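Local coordinates for protein catechol 1,2 dioxygenase (Acinetobacter radioresistens, PDB 2XSU) that probably catalyses the iron(III)-dependent intradiol cleavage of catechol by O2, giving cis,cis-muconate in the beta-ketoadipate pathway, at residues Asp87-Asp91 / Pro104-Glu108; Ile107-Tyr112 / Val226-Val230; Leu238-Ile244 / Ile287-Leu293. The protein carries 1 engineered substitution. All coordinates share one frame; numbering follows the deposited sequence.

Contact 1 (Asp87-Asp91 / Pro104-Glu108); sequences DLRAD and PRTIE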
loop_
_atom_site.group_PDB
_atom_site.type_symbol
_atom_site.label_atom_id
_atom_site.label_comp_id
_atom_site.label_asym_id
_atom_site.label_seq_id
_atom_site.Cartn_x
_atom_site.Cartn_y
_atom_site.Cartn_z
ATOM N N ASP A 87 -3.957 20.144 0.885
ATOM C CA ASP A 87 -4.090 21.564 0.516
ATOM C C ASP A 87 -4.971 22.340 1.502
ATOM O O ASP A 87 -4.659 23.516 1.823
ATOM C CB ASP A 87 -4.676 21.728 -0.888
ATOM C CG ASP A 87 -3.723 21.322 -1.990
ATOM O OD1 ASP A 87 -2.492 21.123 -1.755
ATOM O OD2 ASP A 87 -4.254 21.113 -3.112
ATOM N N LEU A 88 -6.076 21.737 1.955
ATOM C CA LEU A 88 -6.922 22.398 2.978
ATOM C C LEU A 88 -6.074 22.735 4.213
ATOM O O LEU A 88 -6.158 23.856 4.749
ATOM C CB LEU A 88 -8.133 21.545 3.366
ATOM C CG LEU A 88 -9.199 21.331 2.286
ATOM C CD1 LEU A 88 -10.305 20.451 2.836
ATOM C CD2 LEU A 88 -9.776 22.647 1.764
ATOM N N ARG A 89 -5.245 21.787 4.646
ATOM C CA ARG A 89 -4.330 22.025 5.771
ATOM C C ARG A 89 -3.308 23.123 5.473
ATOM O O ARG A 89 -3.056 23.978 6.329
ATOM C CB ARG A 89 -3.637 20.732 6.194
ATOM C CG ARG A 89 -4.586 19.800 6.894
ATOM C CD ARG A 89 -3.815 18.683 7.627
ATOM N NE ARG A 89 -3.474 19.150 9.011
ATOM C CZ ARG A 89 -2.248 19.249 9.516
ATOM N NH1 ARG A 89 -1.151 18.922 8.838
ATOM N NH2 ARG A 89 -2.101 19.702 10.747
ATOM N N ALA A 90 -2.742 23.134 4.268
ATOM C CA ALA A 90 -1.735 24.110 3.939
ATOM C C ALA A 90 -2.360 25.504 3.922
ATOM O O ALA A 90 -1.731 26.474 4.366
ATOM C CB ALA A 90 -1.092 23.779 2.601
ATOM N N ASP A 91 -3.591 25.595 3.405
ATOM C CA ASP A 91 -4.307 26.883 3.362
ATOM C C ASP A 91 -4.558 27.401 4.787
ATOM O O ASP A 91 -4.416 28.609 5.031
ATOM C CB ASP A 91 -5.651 26.780 2.615
ATOM C CG ASP A 91 -5.497 26.807 1.094
ATOM O OD1 ASP A 91 -4.420 27.124 0.576
ATOM O OD2 ASP A 91 -6.508 26.518 0.423
ATOM N N PRO A 104 -4.615 31.053 -5.762
ATOM C CA PRO A 104 -4.838 29.887 -4.886
ATOM C C PRO A 104 -4.089 28.628 -5.355
ATOM O O PRO A 104 -3.915 28.417 -6.558
ATOM C CB PRO A 104 -6.354 29.625 -5.020
ATOM C CG PRO A 104 -6.928 30.899 -5.437
ATOM C CD PRO A 104 -5.887 31.553 -6.303
ATOM N N ARG A 105 -3.684 27.801 -4.401
ATOM C CA ARG A 105 -3.128 26.481 -4.687
ATOM C C ARG A 105 -4.196 25.436 -4.962
ATOM O O ARG A 105 -5.326 25.555 -4.485
ATOM C CB ARG A 105 -2.254 26.012 -3.515
ATOM C CG ARG A 105 -3.048 25.807 -2.214
ATOM C CD ARG A 105 -2.326 24.960 -1.155
ATOM N NE ARG A 105 -0.992 25.425 -0.802
ATOM C CZ ARG A 105 -0.679 26.336 0.125
ATOM N NH1 ARG A 105 -1.595 27.007 0.821
ATOM N NH2 ARG A 105 0.610 26.602 0.333
ATOM N N THR A 106 -3.831 24.419 -5.731
ATOM C CA THR A 106 -4.604 23.180 -5.733
ATOM C C THR A 106 -3.704 21.972 -5.999
ATOM O O THR A 106 -2.459 22.110 -5.973
ATOM C CB THR A 106 -5.874 23.268 -6.618
ATOM O OG1 THR A 106 -6.769 22.217 -6.234
ATOM C CG2 THR A 106 -5.544 23.204 -8.128
ATOM N N ILE A 107 -4.306 20.801 -6.195
ATOM C CA ILE A 107 -3.506 19.566 -6.177
ATOM C C ILE A 107 -2.563 19.433 -7.362
ATOM O O ILE A 107 -2.870 19.923 -8.486
ATOM C CB ILE A 107 -4.379 18.313 -6.049
ATOM C CG1 ILE A 107 -5.143 18.044 -7.347
ATOM C CG2 ILE A 107 -5.310 18.470 -4.829
ATOM C CD1 ILE A 107 -5.932 16.672 -7.312
ATOM N N GLU A 108 -1.414 18.820 -7.107
ATOM C CA GLU A 108 -0.443 18.541 -8.172
ATOM C C GLU A 108 -0.917 17.417 -9.110
ATOM O O GLU A 108 -0.635 17.469 -10.307
ATOM C CB GLU A 108 0.882 18.119 -7.526
ATOM C CG GLU A 108 2.058 17.935 -8.486
ATOM C CD GLU A 108 3.346 17.541 -7.751
ATOM O OE1 GLU A 108 3.585 18.053 -6.631
ATOM O OE2 GLU A 108 4.131 16.732 -8.302
HETATM O O HOH W 1 -6.961 21.391 -3.501
HETATM O O HOH W 2 -0.788 21.657 -3.770
HETATM O O HOH W 3 -4.369 28.854 -1.620
#
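With CG held between its backbone N and carbonyl carbon (chi1 64°) and the chain bent again at chi3 (54°), Arg105 lays its guanidinium against helix 82-96, where Ala90 and Asp91 receive it. The result is a helix-to-loop salt bridge joining the N-terminal helical part of the intradiol dioxygenase to the loop between helix 82-96 and strand 113-114, on the side of the catalytic beta-sheet. Arg105 NH1 gives a nearly straight hydrogen bond to Asp91 OD1 (2.8 Å, 160°). The acceptor lies close to the guanidinium plane, while the nitrogen comes to the anti side of OD1, a little out of the carboxylate plane. Ala90 CB sits over the centre of one guanidinium face, 3.6 Å from Arg105 CZ. The same NH1 pairs with Asp94 and the other oxygen of Asp91 with Arg259, an alternating row of charges that probably favours the ionised form of both carboxylates.

One helical turn earlier, the hydrogen-bonded links of Asp87 to the loop pass through water. One water donates to Asp87 OD1 and, at 2.8 Å, to Thr106 O; another links Asp87 OD2 to Thr106 OG1, whose stronger partner is Ala257 O. Asp87 OD2 also packs on Ile107 CG2 at 3.3 Å and approaches Ile107 N to 3.1 Å, at an angle too poor for a hydrogen bond. Arg89 is engaged by Glu48 and Asp51 of the second subunit. A third water also bridges the two segments, donating to Asp91 OD1 at 2.8 Å and accepting from Arg105 N at 3.1 Å.

Contact 2 (Ile107-Tyr112 / Val226-Val230); sequences IEGPLY and VHYFV. With FE (Fe (III) ion), chain B.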
loop_
_atom_site.group_PDB
_atom_site.type_symbol
_atom_site.label_atom_id
_atom_site.label_comp_id
_atom_site.label_asym_id
_atom_site.label_seq_id
_atom_site.Cartn_x
_atom_site.Cartn_y
_atom_site.Cartn_z
ATOM N N ILE A 107 -4.306 20.801 -6.195
ATOM C CA ILE A 107 -3.506 19.566 -6.177
ATOM C C ILE A 107 -2.563 19.433 -7.362
ATOM O O ILE A 107 -2.870 19.923 -8.486
ATOM C CB ILE A 107 -4.379 18.313 -6.049
ATOM C CG1 ILE A 107 -5.143 18.044 -7.347
ATOM C CG2 ILE A 107 -5.310 18.470 -4.829
ATOM C CD1 ILE A 107 -5.932 16.672 -7.312
ATOM N N GLU A 108 -1.414 18.820 -7.107
ATOM C CA GLU A 108 -0.443 18.541 -8.172
ATOM C C GLU A 108 -0.917 17.417 -9.110
ATOM O O GLU A 108 -0.635 17.469 -10.307
ATOM C CB GLU A 108 0.882 18.119 -7.526
ATOM C CG GLU A 108 2.058 17.935 -8.486
ATOM C CD GLU A 108 3.346 17.541 -7.751
ATOM O OE1 GLU A 108 3.585 18.053 -6.631
ATOM O OE2 GLU A 108 4.131 16.732 -8.302
ATOM N N GLY A 109 -1.606 16.403 -8.570
ATOM C CA GLY A 109 -1.844 15.167 -9.309
ATOM C C GLY A 109 -0.565 14.346 -9.369
ATOM O O GLY A 109 0.503 14.804 -8.945
ATOM N N PRO A 110 -0.663 13.141 -9.935
ATOM C CA PRO A 110 0.458 12.228 -9.937
ATOM C C PRO A 110 1.273 12.183 -11.217
ATOM O O PRO A 110 2.119 11.265 -11.355
ATOM C CB PRO A 110 -0.239 10.871 -9.720
ATOM C CG PRO A 110 -1.515 10.993 -10.457
ATOM C CD PRO A 110 -1.924 12.473 -10.282
ATOM N N LEU A 111 1.070 13.144 -12.125
ATOM C CA LEU A 111 1.605 12.971 -13.499
ATOM C C LEU A 111 2.645 14.022 -13.936
ATOM O O LEU A 111 2.952 14.152 -15.145
ATOM C CB LEU A 111 0.453 12.878 -14.516
ATOM C CG LEU A 111 -0.594 11.805 -14.208
ATOM C CD1 LEU A 111 -1.732 11.855 -15.255
ATOM C CD2 LEU A 111 0.027 10.406 -14.110
ATOM N N TYR A 112 3.219 14.760 -12.989
ATOM C CA TYR A 112 4.364 15.613 -13.332
ATOM C C TYR A 112 5.572 14.801 -13.776
ATOM O O TYR A 112 5.847 13.729 -13.217
ATOM C CB TYR A 112 4.744 16.523 -12.158
ATOM C CG TYR A 112 5.961 17.393 -12.421
ATOM C CD1 TYR A 112 5.870 18.559 -13.195
ATOM C CD2 TYR A 112 7.205 17.054 -11.880
ATOM C CE1 TYR A 112 6.995 19.361 -13.427
ATOM C CE2 TYR A 112 8.332 17.843 -12.081
ATOM C CZ TYR A 112 8.234 18.998 -12.846
ATOM O OH TYR A 112 9.354 19.787 -13.046
ATOM N N VAL A 226 -5.298 22.491 -16.906
ATOM C CA VAL A 226 -3.858 22.595 -17.189
ATOM C C VAL A 226 -3.144 22.806 -15.853
ATOM O O VAL A 226 -3.531 23.676 -15.050
ATOM C CB VAL A 226 -3.575 23.792 -18.160
ATOM C CG1 VAL A 226 -2.048 24.003 -18.357
ATOM C CG2 VAL A 226 -4.278 23.558 -19.526
ATOM N N HIS A 227 -2.102 22.008 -15.608
ATOM C CA HIS A 227 -1.341 22.079 -14.363
ATOM C C HIS A 227 -0.247 23.143 -14.441
ATOM O O HIS A 227 0.351 23.335 -15.508
ATOM C CB HIS A 227 -0.622 20.725 -14.176
ATOM C CG HIS A 227 -1.532 19.576 -13.894
ATOM N ND1 HIS A 227 -1.971 19.296 -12.619
ATOM C CD2 HIS A 227 -2.053 18.599 -14.692
ATOM C CE1 HIS A 227 -2.738 18.212 -12.642
ATOM N NE2 HIS A 227 -2.830 17.786 -13.891
ATOM N N TYR A 228 0.072 23.751 -13.292
ATOM C CA TYR A 228 1.154 24.730 -13.165
ATOM C C TYR A 228 2.013 24.503 -11.927
ATOM O O TYR A 228 1.478 24.312 -10.835
ATOM C CB TYR A 228 0.570 26.134 -13.001
ATOM C CG TYR A 228 0.038 26.798 -14.226
ATOM C CD1 TYR A 228 -1.155 26.364 -14.815
ATOM C CD2 TYR A 228 0.695 27.921 -14.779
ATOM C CE1 TYR A 228 -1.655 26.996 -15.952
ATOM C CE2 TYR A 228 0.179 28.577 -15.910
ATOM C CZ TYR A 228 -1.003 28.096 -16.483
ATOM O OH TYR A 228 -1.530 28.689 -17.592
ATOM N N PHE A 229 3.344 24.541 -12.100
ATOM C CA PHE A 229 4.248 24.996 -11.017
ATOM C C PHE A 229 4.745 26.388 -11.410
ATOM O O PHE A 229 5.175 26.579 -12.556
ATOM C CB PHE A 229 5.516 24.137 -10.876
ATOM C CG PHE A 229 5.322 22.761 -10.291
ATOM C CD1 PHE A 229 4.575 22.562 -9.116
ATOM C CD2 PHE A 229 5.946 21.653 -10.876
ATOM C CE1 PHE A 229 4.427 21.280 -8.557
ATOM C CE2 PHE A 229 5.811 20.387 -10.318
ATOM C CZ PHE A 229 5.037 20.190 -9.160
ATOM N N VAL A 230 4.717 27.353 -10.488
ATOM C CA VAL A 230 5.303 28.677 -10.754
ATOM C C VAL A 230 6.286 28.979 -9.634
ATOM O O VAL A 230 5.954 28.872 -8.467
ATOM C CB VAL A 230 4.243 29.795 -10.911
ATOM C CG1 VAL A 230 4.925 31.137 -11.378
ATOM C CG2 VAL A 230 3.140 29.374 -11.930
HETATM FE FE FE B . -4.079 16.303 -14.661
HETATM O O HOH W 4 -1.276 21.040 -10.538
HETATM O O HOH W 5 -3.351 14.827 -13.287
#
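This is a buried contact between a loop and a strand beside the iron centre: residues 107-112, approaching short strand 113-114, lie across strand 221-231 of the catalytic beta-sheet. Its apolar half is an edge-to-face (T-shaped) pair in which Phe229 directs its edge at the face of Tyr112. The centroids are 4.8 Å apart and the planes 69° to one another, with Phe229 CE2 placed over the centre of the Tyr112 ring and 3.4 Å from Tyr112 CD1. The next corner of the phenyl ring is taken by Glu108, whose CG is anti to the backbone N (chi1 -174°) and whose extended chain carries the carboxylate to the ring edge. There Glu108 CD comes within 3.4 Å of Phe229 CZ, the two flat groups standing steeply against each other. The carboxylate is paired with Arg309 and the Tyr112 hydroxyl is bonded to Glu157, so both polar ends are satisfied beyond the contact.

The second half concerns His227. A water lying at the edge of the imidazole accepts from His227 ND1 (2.8 Å) and donates to Ile107 O, also at 2.8 Å; it links the ring to the loop and probably helps, with the iron bond, to fix the turn of the ring. Glu108 O is nearby, 3.2 Å from His227 CE1. At the far side of the ring, His227 NE2 binds the iron at 2.1 Å, where His225, Tyr167, Tyr201 and a water complete the coordination. Two histidines and two tyrosines around a non-haem ferric ion form the characteristic metal site of the intradiol ring-cleavage dioxygenases.

Contact 3 (Leu238-Ile244 / Ile287-Leu293); sequences LTTQFNI and ITFNVEL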
loop_
_atom_site.group_PDB
_atom_site.type_symbol
_atom_site.label_atom_id
_atom_site.label_comp_id
_atom_site.label_asym_id
_atom_site.label_seq_id
_atom_site.Cartn_x
_atom_site.Cartn_y
_atom_site.Cartn_z
ATOM N N LEU A 238 4.438 27.975 -6.174
ATOM C CA LEU A 238 3.007 27.755 -6.301
ATOM C C LEU A 238 2.725 26.503 -7.099
ATOM O O LEU A 238 3.275 26.321 -8.180
ATOM C CB LEU A 238 2.339 28.946 -6.979
ATOM C CG LEU A 238 0.844 28.824 -7.354
ATOM C CD1 LEU A 238 -0.027 28.690 -6.102
ATOM C CD2 LEU A 238 0.375 30.002 -8.183
ATOM N N THR A 239 1.850 25.653 -6.549
ATOM C CA THR A 239 1.304 24.503 -7.277
ATOM C C THR A 239 -0.158 24.818 -7.538
ATOM O O THR A 239 -0.930 25.034 -6.604
ATOM C CB THR A 239 1.408 23.197 -6.459
ATOM O OG1 THR A 239 2.790 22.916 -6.172
ATOM C CG2 THR A 239 0.769 21.994 -7.245
ATOM N N THR A 240 -0.550 24.896 -8.812
ATOM C CA THR A 240 -1.944 25.267 -9.121
ATOM C C THR A 240 -2.416 24.669 -10.451
ATOM O O THR A 240 -1.737 23.815 -11.017
ATOM C CB THR A 240 -2.138 26.814 -9.052
ATOM O OG1 THR A 240 -3.544 27.133 -9.007
ATOM C CG2 THR A 240 -1.460 27.485 -10.223
ATOM N N GLN A 241 -3.631 25.038 -10.868
ATOM C CA GLN A 241 -4.149 24.697 -12.196
ATOM C C GLN A 241 -5.176 25.740 -12.611
ATOM O O GLN A 241 -5.588 26.556 -11.801
ATOM C CB GLN A 241 -4.819 23.335 -12.204
ATOM C CG GLN A 241 -6.154 23.274 -11.536
ATOM C CD GLN A 241 -6.723 21.866 -11.508
ATOM O OE1 GLN A 241 -6.024 20.882 -11.818
ATOM N NE2 GLN A 241 -7.992 21.766 -11.124
ATOM N N PHE A 242 -5.587 25.687 -13.875
ATOM C CA PHE A 242 -6.903 26.241 -14.189
ATOM C C PHE A 242 -7.795 25.154 -14.744
ATOM O O PHE A 242 -7.308 24.166 -15.338
ATOM C CB PHE A 242 -6.878 27.494 -15.117
ATOM C CG PHE A 242 -6.386 27.255 -16.518
ATOM C CD1 PHE A 242 -7.191 26.635 -17.480
ATOM C CD2 PHE A 242 -5.116 27.699 -16.920
ATOM C CE1 PHE A 242 -6.735 26.396 -18.792
ATOM C CE2 PHE A 242 -4.653 27.488 -18.237
ATOM C CZ PHE A 242 -5.450 26.829 -19.175
ATOM N N ASN A 243 -9.101 25.306 -14.485
ATOM C CA ASN A 243 -10.135 24.498 -15.114
ATOM C C ASN A 243 -10.835 25.378 -16.119
ATOM O O ASN A 243 -10.609 26.603 -16.150
ATOM C CB ASN A 243 -11.161 24.056 -14.087
ATOM C CG ASN A 243 -10.638 23.008 -13.182
ATOM O OD1 ASN A 243 -10.460 21.851 -13.591
ATOM N ND2 ASN A 243 -10.344 23.391 -11.947
ATOM N N ILE A 244 -11.603 24.737 -17.000
ATOM C CA ILE A 244 -12.236 25.465 -18.104
ATOM C C ILE A 244 -13.733 25.444 -17.918
ATOM O O ILE A 244 -14.343 24.365 -17.760
ATOM C CB ILE A 244 -11.820 24.848 -19.459
ATOM C CG1 ILE A 244 -10.296 24.953 -19.626
ATOM C CG2 ILE A 244 -12.553 25.558 -20.624
ATOM C CD1 ILE A 244 -9.742 24.286 -20.842
ATOM N N ILE A 287 -7.135 31.494 -23.668
ATOM C CA ILE A 287 -7.305 31.597 -22.216
ATOM C C ILE A 287 -6.267 32.536 -21.639
ATOM O O ILE A 287 -5.071 32.443 -21.982
ATOM C CB ILE A 287 -7.220 30.201 -21.553
ATOM C CG1 ILE A 287 -8.496 29.427 -21.894
ATOM C CG2 ILE A 287 -6.999 30.329 -20.026
ATOM C CD1 ILE A 287 -8.492 27.984 -21.466
ATOM N N THR A 288 -6.731 33.472 -20.802
ATOM C CA THR A 288 -5.860 34.296 -19.985
ATOM C C THR A 288 -5.783 33.696 -18.593
ATOM O O THR A 288 -6.822 33.478 -17.938
ATOM C CB THR A 288 -6.370 35.775 -19.891
ATOM O OG1 THR A 288 -6.438 36.335 -21.212
ATOM C CG2 THR A 288 -5.438 36.650 -19.020
ATOM N N PHE A 289 -4.563 33.417 -18.145
ATOM C CA PHE A 289 -4.348 32.996 -16.778
ATOM C C PHE A 289 -3.133 33.736 -16.180
ATOM O O PHE A 289 -1.962 33.352 -16.399
ATOM C CB PHE A 289 -4.193 31.470 -16.721
ATOM C CG PHE A 289 -4.135 30.915 -15.311
ATOM C CD1 PHE A 289 -5.268 30.931 -14.499
ATOM C CD2 PHE A 289 -2.946 30.348 -14.819
ATOM C CE1 PHE A 289 -5.220 30.398 -13.187
ATOM C CE2 PHE A 289 -2.883 29.830 -13.511
ATOM C CZ PHE A 289 -4.025 29.860 -12.701
ATOM N N ASN A 290 -3.427 34.814 -15.455
ATOM C CA ASN A 290 -2.411 35.566 -14.725
ATOM C C ASN A 290 -2.113 34.895 -13.404
ATOM O O ASN A 290 -2.975 34.190 -12.820
ATOM C CB ASN A 290 -2.859 37.022 -14.515
ATOM C CG ASN A 290 -3.165 37.709 -15.811
ATOM O OD1 ASN A 290 -2.394 37.604 -16.782
ATOM N ND2 ASN A 290 -4.308 38.386 -15.867
ATOM N N VAL A 291 -0.880 35.061 -12.953
ATOM C CA VAL A 291 -0.443 34.451 -11.712
ATOM C C VAL A 291 0.131 35.516 -10.793
ATOM O O VAL A 291 0.982 36.306 -11.204
ATOM C CB VAL A 291 0.618 33.369 -11.952
ATOM C CG1 VAL A 291 1.127 32.821 -10.629
ATOM C CG2 VAL A 291 0.033 32.216 -12.780
ATOM N N GLU A 292 -0.335 35.514 -9.554
ATOM C CA GLU A 292 0.205 36.395 -8.518
ATOM C C GLU A 292 0.933 35.562 -7.468
ATOM O O GLU A 292 0.353 34.648 -6.850
ATOM C CB GLU A 292 -0.946 37.189 -7.893
ATOM C CG GLU A 292 -0.607 38.063 -6.714
ATOM C CD GLU A 292 -1.848 38.788 -6.184
ATOM O OE1 GLU A 292 -2.344 39.709 -6.873
ATOM O OE2 GLU A 292 -2.348 38.408 -5.098
ATOM N N LEU A 293 2.208 35.876 -7.272
ATOM C CA LEU A 293 3.051 35.192 -6.296
ATOM C C LEU A 293 3.224 36.024 -5.022
ATOM O O LEU A 293 3.256 37.269 -5.072
ATOM C CB LEU A 293 4.436 34.882 -6.895
ATOM C CG LEU A 293 4.483 33.976 -8.121
ATOM C CD1 LEU A 293 5.936 33.845 -8.610
ATOM C CD2 LEU A 293 3.905 32.611 -7.778
#
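Phe242 and Ile287 reach for each other from opposite directions: Ile287 CG2 lies over one face of the Phe242 ring, 4.1 Å from its centroid in a CH-pi contact, while Ile287 CD1 touches Phe242 CE1 at 3.6 Å. The isoleucine tip also packs on Ile244, CD1 to CD1 at 4.0 Å. Phe289 adjoins Phe242 beside CB and CD2. The two rings meet obliquely, their planes 54° apart, and Phe242 CB stands over the Phe289 face. The backbone places CB there, whereas chi1 of 66° turns the ring so that Phe242 CD2 also lies over that face, 3.7 Å from Phe289 CG. Gln241 O, 3.8 Å from Phe289 CZ, is buried here without a polar partner.

Toward the other end, Leu238 CD2 meets Val291 CG1 at 3.8 Å and Leu238 CB rests on Leu293 CD2. In the next shell, Tyr228 adds its ring against Phe289, and Ala264 touches both Phe242 and Ile287. No backbone hydrogen bond joins the two segments, which run roughly antiparallel: strand 263-269 pairs with both 238-244 and 284-293, and the curled sheet continues through 221-231 on one side and 136-145 on the other.

Along the chain, contact 1 leads into contact 2, the two sharing Ile107 and Glu108, and contact 3 opens only after contact 2 has closed. Their centres lie 11 to 13 Å apart. Contacts 2 and 3 are joined through neighbouring antiparallel strands, 221-231 and 238-244, with probable backbone bonds between Val230 O and Leu238 N and between Tyr228 N and Thr240 O. Strand 238-244 also meets the loop of contact 1, where probable hydrogen bonds join Thr106 N to Thr239 O and Pro104 O to Thr240 OG1. One route therefore runs from helix 82-96 through the loop to the iron-bearing strand and on into the apolar packing between strands 238-244 and 284-293 of the curled sheet.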